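Local coordinates for glucose-binding protein (Thermus thermophilus HB27, PDB 2B3F) that binds galactose and probably serves as the solute-binding component of a binding-protein-dependent sugar transport system, at residues M1-I5 / N291-W295; H119-W125 / F238-W244; P139-F145 / P267-G271. All blocks are in the same frame, centred on the assembly; numbering follows the deposited sequence.

Contact 1 of 3, residues M1-I5 / N291-W295; sequences MKLEI and NAINW
Residues 2-5 form the start of strand 2-7, with an extended backbone. Residues 291-295 are a helical turn inside helix 289-299, closed by the bond from W295 N to N291 O at 3.0 Å. The helix lies against one face of the strand. The two short axes come within 8.7 Å and cross at -55°, N-to-C directions 55° apart. The nearest alpha carbons are L3 CA and N291 CA, 6.0 Å apart.

L3 and I5 point toward the helix, while K2 points away. L3 takes the t, p rotamer (chi1 173°, chi2 71°). Its CD1 lies 3.7 Å from A292 CA and 4.1 Å from A292 CB, and its CD2 lies 4.0 Å from W295 CB. I5 takes m, t (chi1 -61°, chi2 165°). This sends I5 CD1 over the indole of W295 in a CH-pi contact, 3.6 Å from the centroid of the six-membered ring and 6° off its normal. W295 has chi1 t (171°) and chi2 -103°, which turns a ring face to the isoleucine. N291 has chi1 m (-70°) and reaches back to the start of the strand.

This is helix-on-sheet packing, as in an alpha/beta sandwich domain, made of L3 and I5 on the strand against A292, W295 and the largely covered N291 on the helix. The strand pairs in parallel with strands 32-37 and 62-66. Helix 15-27 packs on the same side chains: Y24 meets L3, I21 meets I5, and L17 and L20 meet W295. F280 of strand 272-280 packs edge-to-face with W295.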
loop_
_atom_site.group_PDB
_atom_site.type_symbol
_atom_site.label_atom_id
_atom_site.label_comp_id
_atom_site.label_asym_id
_atom_site.label_seq_id
_atom_site.Cartn_x
_atom_site.Cartn_y
_atom_site.Cartn_z
ATOM N N MET A 1 8.454 18.806 26.546
ATOM C CA MET A 1 7.289 18.253 25.805
ATOM C C MET A 1 7.731 17.834 24.413
ATOM O O MET A 1 8.164 18.664 23.603
ATOM C CB MET A 1 6.177 19.290 25.710
ATOM C CG MET A 1 5.382 19.448 26.975
ATOM S SD MET A 1 3.882 18.461 26.941
ATOM C CE MET A 1 4.512 16.940 27.582
ATOM N N LYS A 2 7.643 16.532 24.162
ATOM C CA LYS A 2 8.087 15.952 22.900
ATOM C C LYS A 2 7.103 14.922 22.374
ATOM O O LYS A 2 6.272 14.375 23.112
ATOM C CB LYS A 2 9.454 15.307 23.077
ATOM C CG LYS A 2 10.537 16.298 23.466
ATOM C CD LYS A 2 11.860 15.629 23.669
ATOM C CE LYS A 2 12.915 16.650 24.119
ATOM N NZ LYS A 2 12.830 16.890 25.602
ATOM N N LEU A 3 7.195 14.680 21.067
ATOM C CA LEU A 3 6.455 13.610 20.414
ATOM C C LEU A 3 7.292 13.119 19.240
ATOM O O LEU A 3 7.613 13.891 18.352
ATOM C CB LEU A 3 5.111 14.087 19.906
ATOM C CG LEU A 3 4.363 13.046 19.055
ATOM C CD1 LEU A 3 3.847 11.879 19.892
ATOM C CD2 LEU A 3 3.234 13.715 18.286
ATOM N N GLU A 4 7.624 11.836 19.263
ATOM C CA GLU A 4 8.447 11.219 18.222
ATOM C C GLU A 4 7.556 10.312 17.364
ATOM O O GLU A 4 7.068 9.294 17.833
ATOM C CB GLU A 4 9.582 10.417 18.833
ATOM C CG GLU A 4 10.500 9.828 17.780
ATOM C CD GLU A 4 11.575 8.958 18.360
ATOM O OE1 GLU A 4 11.320 8.284 19.381
ATOM O OE2 GLU A 4 12.678 8.918 17.768
ATOM N N ILE A 5 7.390 10.705 16.108
ATOM C CA ILE A 5 6.522 10.017 15.153
ATOM C C ILE A 5 7.420 9.288 14.167
ATOM O O ILE A 5 8.201 9.926 13.474
ATOM C CB ILE A 5 5.672 10.992 14.351
ATOM C CG1 ILE A 5 4.746 11.825 15.268
ATOM C CG2 ILE A 5 4.821 10.246 13.336
ATOM C CD1 ILE A 5 4.157 13.014 14.589
ATOM N N ASN A 291 1.107 12.684 24.769
ATOM C CA ASN A 291 1.265 13.402 23.506
ATOM C C ASN A 291 0.961 12.455 22.339
ATOM O O ASN A 291 0.363 12.859 21.342
ATOM C CB ASN A 291 2.666 13.992 23.383
ATOM C CG ASN A 291 2.909 15.158 24.349
ATOM O OD1 ASN A 291 4.054 15.488 24.686
ATOM N ND2 ASN A 291 1.832 15.793 24.771
ATOM N N ALA A 292 1.338 11.187 22.503
ATOM C CA ALA A 292 1.046 10.150 21.477
ATOM C C ALA A 292 -0.451 9.898 21.364
ATOM O O ALA A 292 -1.015 9.828 20.272
ATOM C CB ALA A 292 1.782 8.857 21.812
ATOM N N ILE A 293 -1.121 9.802 22.511
ATOM C CA ILE A 293 -2.582 9.631 22.532
ATOM C C ILE A 293 -3.273 10.789 21.818
ATOM O O ILE A 293 -4.201 10.599 21.044
ATOM C CB ILE A 293 -3.111 9.474 23.989
ATOM C CG1 ILE A 293 -2.677 8.118 24.560
ATOM C CG2 ILE A 293 -4.627 9.617 24.017
ATOM C CD1 ILE A 293 -2.850 7.964 26.052
ATOM N N ASN A 294 -2.811 12.015 22.057
ATOM C CA ASN A 294 -3.385 13.155 21.362
ATOM C C ASN A 294 -3.118 13.132 19.847
ATOM O O ASN A 294 -3.924 13.587 19.038
ATOM C CB ASN A 294 -2.907 14.449 22.017
ATOM C CG ASN A 294 -3.531 14.650 23.411
ATOM O OD1 ASN A 294 -4.597 14.098 23.688
ATOM N ND2 ASN A 294 -2.870 15.432 24.274
ATOM N N TRP A 295 -1.984 12.556 19.454
ATOM C CA TRP A 295 -1.731 12.342 18.033
ATOM C C TRP A 295 -2.754 11.351 17.461
ATOM O O TRP A 295 -3.322 11.586 16.403
ATOM C CB TRP A 295 -0.280 11.862 17.824
ATOM C CG TRP A 295 0.048 11.408 16.429
ATOM C CD1 TRP A 295 0.164 10.126 16.009
ATOM C CD2 TRP A 295 0.298 12.231 15.279
ATOM N NE1 TRP A 295 0.480 10.086 14.679
ATOM C CE2 TRP A 295 0.559 11.359 14.196
ATOM C CE3 TRP A 295 0.338 13.609 15.058
ATOM C CZ2 TRP A 295 0.867 11.824 12.919
ATOM C CZ3 TRP A 295 0.611 14.071 13.788
ATOM C CH2 TRP A 295 0.895 13.175 12.730
#

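Contact 2 of 3, residues H119-W125 / F238-W244; sequences HRSNVMW and FNIMGDW. Unlike the reference sequence in segment 238-244: I240 (reference Val). With GAL (beta-D-galactopyranose), chain G.
D243 OD1 takes two hydrogen bonds from consecutive residues: H119 ND1 to D243 OD1 at 2.7 Å and R120 N to D243 OD1 at 2.9 Å. R120 O accepts from D243 N at 3.1 Å. Chi1 of D243 is p (47°), which brings its carboxylate back to the strand. H119 has chi1 m (-86°).

Farther along, strands 123-126 and 238-240 run antiparallel, their short axes 4.6 Å apart and their directions 155° apart. M124 and I240 are a non-hydrogen-bonded pair, CA to CA 4.6 Å. W125 and N239 are a hydrogen-bonded pair: W125 N to N239 O is 2.9 Å and N239 N to W125 O is 3.1 Å. M241 N to V123 O, 3.0 Å, continues the ladder. M124 (t, t, p) and I240 (m, m) share one face, M124 CB being 3.5 Å from I240 CD1. W125 (m) folds back so that its NE1 donates to M241 O at 2.9 Å. M124 SD makes a Met-aromatic contact with F238, 4.6 Å from its ring centroid.

W244 (chi1 p, 44°) turns its edge to the face of H119, centroids 5.0 Å apart and planes at 84°. W244 CD2 is 3.6 Å from galactose C5, with the sugar over a face of the indole. H119 ND1 donates to D243, and NE2 bonds K312 NZ of the galactose site; this probably holds the imidazole's orientation in the pocket wall.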
loop_
_atom_site.group_PDB
_atom_site.type_symbol
_atom_site.label_atom_id
_atom_site.label_comp_id
_atom_site.label_asym_id
_atom_site.label_seq_id
_atom_site.Cartn_x
_atom_site.Cartn_y
_atom_site.Cartn_z
ATOM N N HIS A 119 -5.490 3.314 1.176
ATOM C CA HIS A 119 -4.881 3.314 -0.146
ATOM C C HIS A 119 -5.380 2.100 -0.946
ATOM O O HIS A 119 -5.773 1.063 -0.387
ATOM C CB HIS A 119 -3.338 3.258 -0.083
ATOM C CG HIS A 119 -2.636 4.588 0.052
ATOM N ND1 HIS A 119 -2.660 5.560 -0.924
ATOM C CD2 HIS A 119 -1.816 5.056 1.026
ATOM C CE1 HIS A 119 -1.893 6.573 -0.544
ATOM N NE2 HIS A 119 -1.375 6.292 0.637
ATOM N N ARG A 120 -5.326 2.241 -2.261
ATOM C CA ARG A 120 -5.634 1.176 -3.204
ATOM C C ARG A 120 -4.336 0.734 -3.883
ATOM O O ARG A 120 -3.575 1.583 -4.378
ATOM C CB ARG A 120 -6.566 1.697 -4.282
ATOM C CG ARG A 120 -7.083 0.614 -5.184
ATOM C CD ARG A 120 -8.156 1.137 -6.095
ATOM N NE ARG A 120 -8.756 0.070 -6.867
ATOM C CZ ARG A 120 -9.811 0.241 -7.654
ATOM N NH1 ARG A 120 -10.354 1.429 -7.769
ATOM N NH2 ARG A 120 -10.330 -0.779 -8.306
ATOM N N SER A 121 -4.128 -0.574 -3.926
ATOM C CA SER A 121 -2.945 -1.154 -4.532
ATOM C C SER A 121 -3.083 -1.301 -6.055
ATOM O O SER A 121 -2.131 -1.005 -6.797
ATOM C CB SER A 121 -2.643 -2.519 -3.908
ATOM O OG SER A 121 -1.573 -3.150 -4.605
ATOM N N ASN A 122 -4.245 -1.765 -6.516
ATOM C CA ASN A 122 -4.406 -2.204 -7.908
ATOM C C ASN A 122 -4.860 -1.080 -8.848
ATOM O O ASN A 122 -6.004 -1.110 -9.361
ATOM C CB ASN A 122 -5.342 -3.422 -7.985
ATOM C CG ASN A 122 -6.771 -3.139 -7.458
ATOM O OD1 ASN A 122 -6.963 -2.461 -6.445
ATOM N ND2 ASN A 122 -7.766 -3.658 -8.167
ATOM N N VAL A 123 -3.973 -0.104 -9.071
ATOM C CA VAL A 123 -4.247 0.967 -10.011
ATOM C C VAL A 123 -3.182 1.013 -11.100
ATOM O O VAL A 123 -1.978 0.882 -10.832
ATOM C CB VAL A 123 -4.349 2.362 -9.324
ATOM C CG1 VAL A 123 -4.847 3.407 -10.319
ATOM C CG2 VAL A 123 -5.281 2.278 -8.086
ATOM N N MET A 124 -3.656 1.214 -12.329
ATOM C CA MET A 124 -2.808 1.381 -13.491
ATOM C C MET A 124 -2.882 2.843 -13.912
ATOM O O MET A 124 -3.988 3.384 -14.140
ATOM C CB MET A 124 -3.279 0.476 -14.650
ATOM C CG MET A 124 -2.448 0.622 -15.939
ATOM S SD MET A 124 -3.050 -0.466 -17.260
ATOM C CE MET A 124 -4.711 0.146 -17.547
ATOM N N TRP A 125 -1.715 3.478 -14.003
ATOM C CA TRP A 125 -1.563 4.891 -14.346
ATOM C C TRP A 125 -1.049 5.034 -15.778
ATOM O O TRP A 125 -0.217 4.257 -16.215
ATOM C CB TRP A 125 -0.584 5.581 -13.395
ATOM C CG TRP A 125 -0.904 5.267 -11.973
ATOM C CD1 TRP A 125 -0.357 4.283 -11.211
ATOM C CD2 TRP A 125 -1.881 5.915 -11.148
ATOM N NE1 TRP A 125 -0.930 4.268 -9.966
ATOM C CE2 TRP A 125 -1.864 5.262 -9.893
ATOM C CE3 TRP A 125 -2.776 6.984 -11.348
ATOM C CZ2 TRP A 125 -2.705 5.626 -8.852
ATOM C CZ3 TRP A 125 -3.600 7.342 -10.316
ATOM C CH2 TRP A 125 -3.561 6.673 -9.079
ATOM N N PHE A 238 2.483 2.643 -19.147
ATOM C CA PHE A 238 1.729 2.209 -17.980
ATOM C C PHE A 238 2.626 2.007 -16.764
ATOM O O PHE A 238 3.810 1.718 -16.886
ATOM C CB PHE A 238 1.025 0.890 -18.266
ATOM C CG PHE A 238 0.284 0.859 -19.580
ATOM C CD1 PHE A 238 -0.840 1.652 -19.777
ATOM C CD2 PHE A 238 0.713 0.031 -20.616
ATOM C CE1 PHE A 238 -1.531 1.614 -20.995
ATOM C CE2 PHE A 238 0.041 0.002 -21.826
ATOM C CZ PHE A 238 -1.080 0.786 -22.014
ATOM N N ASN A 239 2.012 2.127 -15.583
ATOM C CA ASN A 239 2.670 1.729 -14.325
ATOM C C ASN A 239 1.597 1.174 -13.395
ATOM O O ASN A 239 0.523 1.741 -13.319
ATOM C CB ASN A 239 3.364 2.921 -13.681
ATOM C CG ASN A 239 4.176 2.543 -12.450
ATOM O OD1 ASN A 239 5.023 1.615 -12.487
ATOM N ND2 ASN A 239 3.971 3.283 -11.370
ATOM N N ILE A 240 1.892 0.070 -12.711
ATOM C CA ILE A 240 0.947 -0.503 -11.724
ATOM C C ILE A 240 1.465 -0.103 -10.344
ATOM O O ILE A 240 2.529 -0.545 -9.935
ATOM C CB ILE A 240 0.857 -2.045 -11.825
ATOM C CG1 ILE A 240 0.436 -2.512 -13.240
ATOM C CG2 ILE A 240 -0.099 -2.605 -10.770
ATOM C CD1 ILE A 240 -0.850 -1.939 -13.762
ATOM N N MET A 241 0.730 0.733 -9.605
ATOM C CA MET A 241 1.237 1.218 -8.329
ATOM C C MET A 241 0.074 1.749 -7.478
ATOM O O MET A 241 -0.962 2.159 -8.023
ATOM C CB MET A 241 2.271 2.313 -8.592
ATOM C CG MET A 241 2.978 2.914 -7.388
ATOM S SD MET A 241 3.615 1.683 -6.249
ATOM C CE MET A 241 4.633 0.612 -7.272
ATOM N N GLY A 242 0.258 1.739 -6.171
ATOM C CA GLY A 242 -0.747 2.297 -5.269
ATOM C C GLY A 242 -0.993 3.766 -5.514
ATOM O O GLY A 242 -0.155 4.461 -6.101
ATOM N N ASP A 243 -2.118 4.271 -5.011
ATOM C CA ASP A 243 -2.519 5.643 -5.292
ATOM C C ASP A 243 -1.771 6.738 -4.536
ATOM O O ASP A 243 -2.057 7.932 -4.716
ATOM C CB ASP A 243 -4.056 5.834 -5.259
ATOM C CG ASP A 243 -4.753 5.208 -4.050
ATOM O OD1 ASP A 243 -4.118 4.809 -3.046
ATOM O OD2 ASP A 243 -5.999 5.094 -4.132
ATOM N N TRP A 244 -0.746 6.362 -3.776
ATOM C CA TRP A 244 0.266 7.354 -3.388
ATOM C C TRP A 244 0.863 7.991 -4.664
ATOM O O TRP A 244 1.389 9.100 -4.629
ATOM C CB TRP A 244 1.376 6.758 -2.514
ATOM C CG TRP A 244 1.913 5.426 -2.954
ATOM C CD1 TRP A 244 3.005 5.179 -3.747
ATOM C CD2 TRP A 244 1.422 4.140 -2.542
ATOM N NE1 TRP A 244 3.196 3.812 -3.877
ATOM C CE2 TRP A 244 2.225 3.160 -3.157
ATOM C CE3 TRP A 244 0.349 3.726 -1.733
ATOM C CZ2 TRP A 244 2.005 1.792 -2.966
ATOM C CZ3 TRP A 244 0.129 2.380 -1.558
ATOM C CH2 TRP A 244 0.947 1.421 -2.158
HETATM C C1 GAL G . 2.909 1.819 1.478
HETATM C C2 GAL G . 2.314 2.834 2.463
HETATM C C3 GAL G . 1.996 4.162 1.789
HETATM C C4 GAL G . 3.205 4.691 1.015
HETATM C C5 GAL G . 3.774 3.547 0.141
HETATM C C6 GAL G . 5.013 3.927 -0.686
HETATM O O1 GAL G . 3.258 0.631 2.122
HETATM O O2 GAL G . 1.150 2.260 3.080
HETATM O O3 GAL G . 1.600 5.119 2.760
HETATM O O4 GAL G . 4.132 5.167 1.956
HETATM O O5 GAL G . 4.083 2.407 0.907
HETATM O O6 GAL G . 6.130 4.069 0.139
#

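Contact 3 of 3, residues P139-F145 / P267-G271; sequences PRTWDKF and PGTQG. Unlike the reference sequence in segment 139-145: K144 (reference Glu).
This is a partly buried contact between the start of helix 142-154 and the loop joining strands 262-265 and 272-280, away from the sugar site. Residues 139-141 lead into the helix. T141 is its N-cap: T141 OG1 (chi1 p, 63°) accepts from K144 N at 3.1 Å. T141 O to F145 N, 2.9 Å, is the first bond of the helix. Residues 267-271 form an irregular loop. T141 CA and P267 CA are 4.3 Å apart. G268 N donates to R140 O at 2.9 Å; G268 has a positive phi (82°), a conformation that glycine takes easily. P267 points toward the helix start. Its CB makes a CH-pi contact over the face of W142 (chi1 m, -73°; chi2 115°), 3.8 Å from the centroid of the six-membered ring. F145 CD1 is 4.3 Å from P267 CG. M124 and I240 of the sheet touch the proline. W142 also touches V176 and A179 of helix 166-190 and V207 and V211 of helix 199-212.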
loop_
_atom_site.group_PDB
_atom_site.type_symbol
_atom_site.label_atom_id
_atom_site.label_comp_id
_atom_site.label_asym_id
_atom_site.label_seq_id
_atom_site.Cartn_x
_atom_site.Cartn_y
_atom_site.Cartn_z
ATOM N N PRO A 139 -5.582 -0.930 -21.434
ATOM C CA PRO A 139 -6.034 -2.329 -21.409
ATOM C C PRO A 139 -6.859 -2.744 -20.187
ATOM O O PRO A 139 -6.508 -2.409 -19.054
ATOM C CB PRO A 139 -4.728 -3.128 -21.479
ATOM C CG PRO A 139 -3.669 -2.189 -21.068
ATOM C CD PRO A 139 -4.124 -0.804 -21.281
ATOM N N ARG A 140 -7.933 -3.498 -20.429
ATOM C CA ARG A 140 -8.846 -3.926 -19.375
ATOM C C ARG A 140 -8.597 -5.364 -18.897
ATOM O O ARG A 140 -9.172 -5.787 -17.888
ATOM C CB ARG A 140 -10.311 -3.717 -19.812
ATOM C CG ARG A 140 -10.899 -4.792 -20.750
ATOM C CD ARG A 140 -12.390 -4.515 -21.115
ATOM N NE ARG A 140 -12.598 -3.153 -21.641
ATOM C CZ ARG A 140 -12.451 -2.780 -22.921
ATOM N NH1 ARG A 140 -12.094 -3.663 -23.860
ATOM N NH2 ARG A 140 -12.663 -1.508 -23.269
ATOM N N THR A 141 -7.743 -6.109 -19.612
ATOM C CA THR A 141 -7.357 -7.467 -19.219
ATOM C C THR A 141 -5.869 -7.651 -19.463
ATOM O O THR A 141 -5.274 -6.884 -20.202
ATOM C CB THR A 141 -8.061 -8.540 -20.060
ATOM O OG1 THR A 141 -7.660 -8.402 -21.433
ATOM C CG2 THR A 141 -9.573 -8.431 -19.937
ATOM N N TRP A 142 -5.273 -8.680 -18.865
ATOM C CA TRP A 142 -3.837 -8.929 -19.087
ATOM C C TRP A 142 -3.515 -9.356 -20.525
ATOM O O TRP A 142 -2.453 -8.991 -21.048
ATOM C CB TRP A 142 -3.239 -9.897 -18.043
ATOM C CG TRP A 142 -3.105 -9.226 -16.705
ATOM C CD1 TRP A 142 -3.763 -9.554 -15.548
ATOM C CD2 TRP A 142 -2.306 -8.069 -16.403
ATOM N NE1 TRP A 142 -3.401 -8.679 -14.545
ATOM C CE2 TRP A 142 -2.511 -7.760 -15.043
ATOM C CE3 TRP A 142 -1.424 -7.273 -17.143
ATOM C CZ2 TRP A 142 -1.864 -6.689 -14.413
ATOM C CZ3 TRP A 142 -0.791 -6.205 -16.512
ATOM C CH2 TRP A 142 -1.023 -5.923 -15.167
ATOM N N ASP A 143 -4.434 -10.064 -21.179
ATOM C CA ASP A 143 -4.232 -10.409 -22.600
ATOM C C ASP A 143 -4.186 -9.163 -23.468
ATOM O O ASP A 143 -3.291 -9.019 -24.300
ATOM C CB ASP A 143 -5.304 -11.386 -23.106
ATOM C CG ASP A 143 -5.049 -12.816 -22.653
ATOM O OD1 ASP A 143 -3.911 -13.148 -22.280
ATOM O OD2 ASP A 143 -5.991 -13.623 -22.639
ATOM N N LYS A 144 -5.126 -8.246 -23.261
ATOM C CA LYS A 144 -5.114 -6.979 -23.997
ATOM C C LYS A 144 -3.911 -6.082 -23.636
ATOM O O LYS A 144 -3.377 -5.369 -24.476
ATOM C CB LYS A 144 -6.438 -6.226 -23.805
ATOM C CG LYS A 144 -7.666 -6.992 -24.324
ATOM C CD LYS A 144 -8.983 -6.273 -23.990
ATOM C CE LYS A 144 -10.196 -7.086 -24.437
ATOM N NZ LYS A 144 -11.233 -6.244 -25.119
ATOM N N PHE A 145 -3.485 -6.123 -22.377
ATOM C CA PHE A 145 -2.271 -5.427 -21.958
ATOM C C PHE A 145 -1.055 -5.921 -22.744
ATOM O O PHE A 145 -0.264 -5.135 -23.252
ATOM C CB PHE A 145 -2.049 -5.619 -20.437
ATOM C CG PHE A 145 -0.764 -5.038 -19.929
ATOM C CD1 PHE A 145 -0.708 -3.731 -19.460
ATOM C CD2 PHE A 145 0.387 -5.805 -19.898
ATOM C CE1 PHE A 145 0.484 -3.197 -18.994
ATOM C CE2 PHE A 145 1.584 -5.280 -19.443
ATOM C CZ PHE A 145 1.635 -3.971 -18.996
ATOM N N PRO A 267 -5.412 -4.215 -14.937
ATOM C CA PRO A 267 -6.074 -5.135 -15.856
ATOM C C PRO A 267 -6.604 -6.396 -15.169
ATOM O O PRO A 267 -5.905 -7.028 -14.368
ATOM C CB PRO A 267 -4.964 -5.444 -16.867
ATOM C CG PRO A 267 -4.134 -4.247 -16.894
ATOM C CD PRO A 267 -4.128 -3.732 -15.483
ATOM N N GLY A 268 -7.864 -6.732 -15.437
ATOM C CA GLY A 268 -8.468 -7.938 -14.892
ATOM C C GLY A 268 -8.984 -7.808 -13.465
ATOM O O GLY A 268 -9.401 -8.783 -12.871
ATOM N N THR A 269 -8.951 -6.608 -12.899
ATOM C CA THR A 269 -9.350 -6.452 -11.491
ATOM C C THR A 269 -10.479 -5.451 -11.294
ATOM O O THR A 269 -10.816 -5.101 -10.170
ATOM C CB THR A 269 -8.146 -6.039 -10.601
ATOM O OG1 THR A 269 -7.796 -4.681 -10.849
ATOM C CG2 THR A 269 -6.941 -6.952 -10.849
ATOM N N GLN A 270 -11.084 -5.025 -12.397
ATOM C CA GLN A 270 -12.167 -4.056 -12.365
ATOM C C GLN A 270 -13.257 -4.574 -11.428
ATOM O O GLN A 270 -13.621 -5.760 -11.473
ATOM C CB GLN A 270 -12.744 -3.841 -13.780
ATOM C CG GLN A 270 -11.761 -3.268 -14.816
ATOM C CD GLN A 270 -10.620 -4.241 -15.218
ATOM O OE1 GLN A 270 -10.768 -5.472 -15.176
ATOM N NE2 GLN A 270 -9.474 -3.667 -15.597
ATOM N N GLY A 271 -13.751 -3.686 -10.569
ATOM C CA GLY A 271 -14.776 -4.022 -9.600
ATOM C C GLY A 271 -14.258 -4.545 -8.272
ATOM O O GLY A 271 -15.046 -4.827 -7.360
#

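Contact 1 joins the N-terminal strand 2-7 to helix 289-299 and closes a loop of 285 residues. The other two contacts are nested inside that loop. Contact 2 starts at 119-125, returns at 238-244 and pairs strands 123-126 and 238-240. Contact 3 starts at 139-145, within that span, and returns at 267-271, beyond it, so contacts 2 and 3 cross. It joins the start of helix 142-154 to the loop before strand 272-280. The two also touch: N122 ND2 is 2.9 Å from T269 OG1, a probable hydrogen bond, and F238 packs on P139 and F145. Contact 1 lies about 44 Å from contact 3, centre to centre. Contact 2 lies between them, beside the galactose.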